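Alpha/beta hydrolase fold protein (Ochrobactrum, PDB 4G9E) hydrolyses the lactone ring of N-acyl homoserine lactones, as an AHL-lactonase of the alpha/beta-hydrolase fold. Local coordinates at residues A260-A263 with R264-D268. Sequence-based numbering, arbitrary orientation.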
loop_
_atom_site.group_PDB
_atom_site.type_symbol
_atom_site.label_atom_id
_atom_site.label_comp_id
_atom_site.label_asym_id
_atom_site.label_seq_id
_atom_site.Cartn_x
_atom_site.Cartn_y
_atom_site.Cartn_z
ATOM N N ALA A 260 -13.358 10.633 0.973
ATOM C CA ALA A 260 -14.598 10.523 0.208
ATOM C C ALA A 260 -14.530 9.314 -0.729
ATOM O O ALA A 260 -15.474 8.523 -0.808
ATOM C CB ALA A 260 -14.868 11.804 -0.575
ATOM N N TYR A 261 -13.425 9.175 -1.447
ATOM C CA TYR A 261 -13.253 8.017 -2.317
ATOM C C TYR A 261 -13.190 6.710 -1.529
ATOM O O TYR A 261 -13.843 5.733 -1.884
ATOM C CB TYR A 261 -11.988 8.147 -3.162
ATOM C CG TYR A 261 -12.074 9.177 -4.253
ATOM C CD1 TYR A 261 -12.819 8.945 -5.401
ATOM C CD2 TYR A 261 -11.398 10.382 -4.144
ATOM C CE1 TYR A 261 -12.895 9.893 -6.408
ATOM C CE2 TYR A 261 -11.464 11.329 -5.148
ATOM C CZ TYR A 261 -12.212 11.076 -6.278
ATOM O OH TYR A 261 -12.288 12.015 -7.279
ATOM N N LEU A 262 -12.374 6.675 -0.479
ATOM C CA LEU A 262 -12.185 5.444 0.267
ATOM C C LEU A 262 -13.488 4.996 0.921
ATOM O O LEU A 262 -13.839 3.822 0.854
ATOM C CB LEU A 262 -11.072 5.615 1.299
ATOM C CG LEU A 262 -10.785 4.390 2.169
ATOM C CD1 LEU A 262 -10.459 3.161 1.322
ATOM C CD2 LEU A 262 -9.675 4.698 3.166
ATOM N N ALA A 263 -14.197 5.924 1.559
ATOM C CA ALA A 263 -15.466 5.583 2.190
ATOM C C ALA A 263 -16.478 5.059 1.173
ATOM O O ALA A 263 -17.200 4.091 1.440
ATOM C CB ALA A 263 -16.037 6.786 2.935
ATOM N N ARG A 264 -16.558 5.713 0.021
ATOM C CA ARG A 264 -17.513 5.301 -0.996
ATOM C C ARG A 264 -17.161 3.912 -1.523
ATOM O O ARG A 264 -18.037 3.074 -1.720
ATOM C CB ARG A 264 -17.603 6.325 -2.127
ATOM C CG ARG A 264 -18.770 6.086 -3.068
ATOM C CD ARG A 264 -19.002 7.278 -3.974
ATOM N NE ARG A 264 -17.947 7.531 -4.956
ATOM C CZ ARG A 264 -17.152 8.599 -4.956
ATOM N NH1 ARG A 264 -16.267 8.760 -5.927
ATOM N NH2 ARG A 264 -17.237 9.508 -3.994
ATOM N N PHE A 265 -15.874 3.668 -1.725
ATOM C CA PHE A 265 -15.411 2.371 -2.191
ATOM C C PHE A 265 -15.727 1.278 -1.168
ATOM O O PHE A 265 -16.233 0.211 -1.531
ATOM C CB PHE A 265 -13.911 2.428 -2.474
ATOM C CG PHE A 265 -13.368 1.174 -3.086
ATOM C CD1 PHE A 265 -13.860 0.711 -4.294
ATOM C CD2 PHE A 265 -12.345 0.468 -2.464
ATOM C CE1 PHE A 265 -13.348 -0.448 -4.873
ATOM C CE2 PHE A 265 -11.829 -0.692 -3.039
ATOM C CZ PHE A 265 -12.323 -1.137 -4.247
ATOM N N ILE A 266 -15.449 1.524 0.109
ATOM C CA ILE A 266 -15.758 0.531 1.133
ATOM C C ILE A 266 -17.261 0.249 1.164
ATOM O O ILE A 266 -17.684 -0.910 1.174
ATOM C CB ILE A 266 -15.274 0.950 2.530
ATOM C CG1 ILE A 266 -13.749 1.078 2.564
ATOM C CG2 ILE A 266 -15.743 -0.052 3.574
ATOM C CD1 ILE A 266 -13.238 1.804 3.798
ATOM N N ARG A 267 -18.074 1.302 1.159
ATOM C CA ARG A 267 -19.524 1.128 1.151
ATOM C C ARG A 267 -19.943 0.286 -0.055
ATOM O O ARG A 267 -20.732 -0.655 0.073
ATOM C CB ARG A 267 -20.219 2.500 1.141
ATOM C CG ARG A 267 -21.726 2.472 1.364
ATOM C CD ARG A 267 -22.546 2.131 0.126
ATOM N NE ARG A 267 -22.178 2.885 -1.066
ATOM C CZ ARG A 267 -22.633 4.098 -1.381
ATOM N NH1 ARG A 267 -22.221 4.663 -2.506
ATOM N NH2 ARG A 267 -23.499 4.745 -0.593
ATOM N N ASP A 268 -19.419 0.622 -1.226
ATOM C CA ASP A 268 -19.781 -0.085 -2.442
ATOM C C ASP A 268 -19.394 -1.560 -2.387
ATOM O O ASP A 268 -20.124 -2.410 -2.883
ATOM C CB ASP A 268 -19.140 0.556 -3.670
ATOM C CG ASP A 268 -19.740 1.899 -4.043
ATOM O OD1 ASP A 268 -20.758 2.334 -3.448
ATOM O OD2 ASP A 268 -19.172 2.504 -4.977
HETATM O O HOH W 1 -18.000 9.619 -1.138
#
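Two successive turns of the amphipathic C-terminal helix 255-270 of this alpha/beta-hydrolase meet here, with L262 and I266 on the buried side and Y261 and R264 nearer solvent. Four i to i+4 backbone bonds join the turns; the bond from I266 N to L262 O, 2.9 Å, is nearly straight at 167°, while that from R264 N to A260 O is longer at 3.1 Å. A260 O also accepts from a water 2.8 Å away, and the same water takes a bond from R264 NH2 at 3.0 Å, tying the arginine's end back to the preceding turn. The R264 chain bends at chi3 and runs alongside Y261, bringing NH1 within 3.5 Å of Y261 CD1, with the guanidinium and ring planes 59° apart. R264 NE is held in a salt bridge by E237. On the buried side, I266 CG1 stands anti to its own carbonyl carbon (chi1 -63°), which carries CD1 back along the helix to lie 3.9 Å from L262 CG. An alanine at I266 would lack CG1 and CD1, which would probably open a gap beside L262 CG and CD1 and weaken the packing on W52. Just beyond I266, the adjacent R267 and D268 form a salt bridge: D268 OD1 receives both NE and NH1 of R267, a side-on grip with NE at 2.8 Å, while D268 OD2 accepts from W236 NE1. The helix lies against the central sheet: L262 and F265 touch M122 of strand 120-124, F265 and Y261 reach strand 211-216 at A212 and V214, and A263 and I266 rest on W52 of strand 52-57.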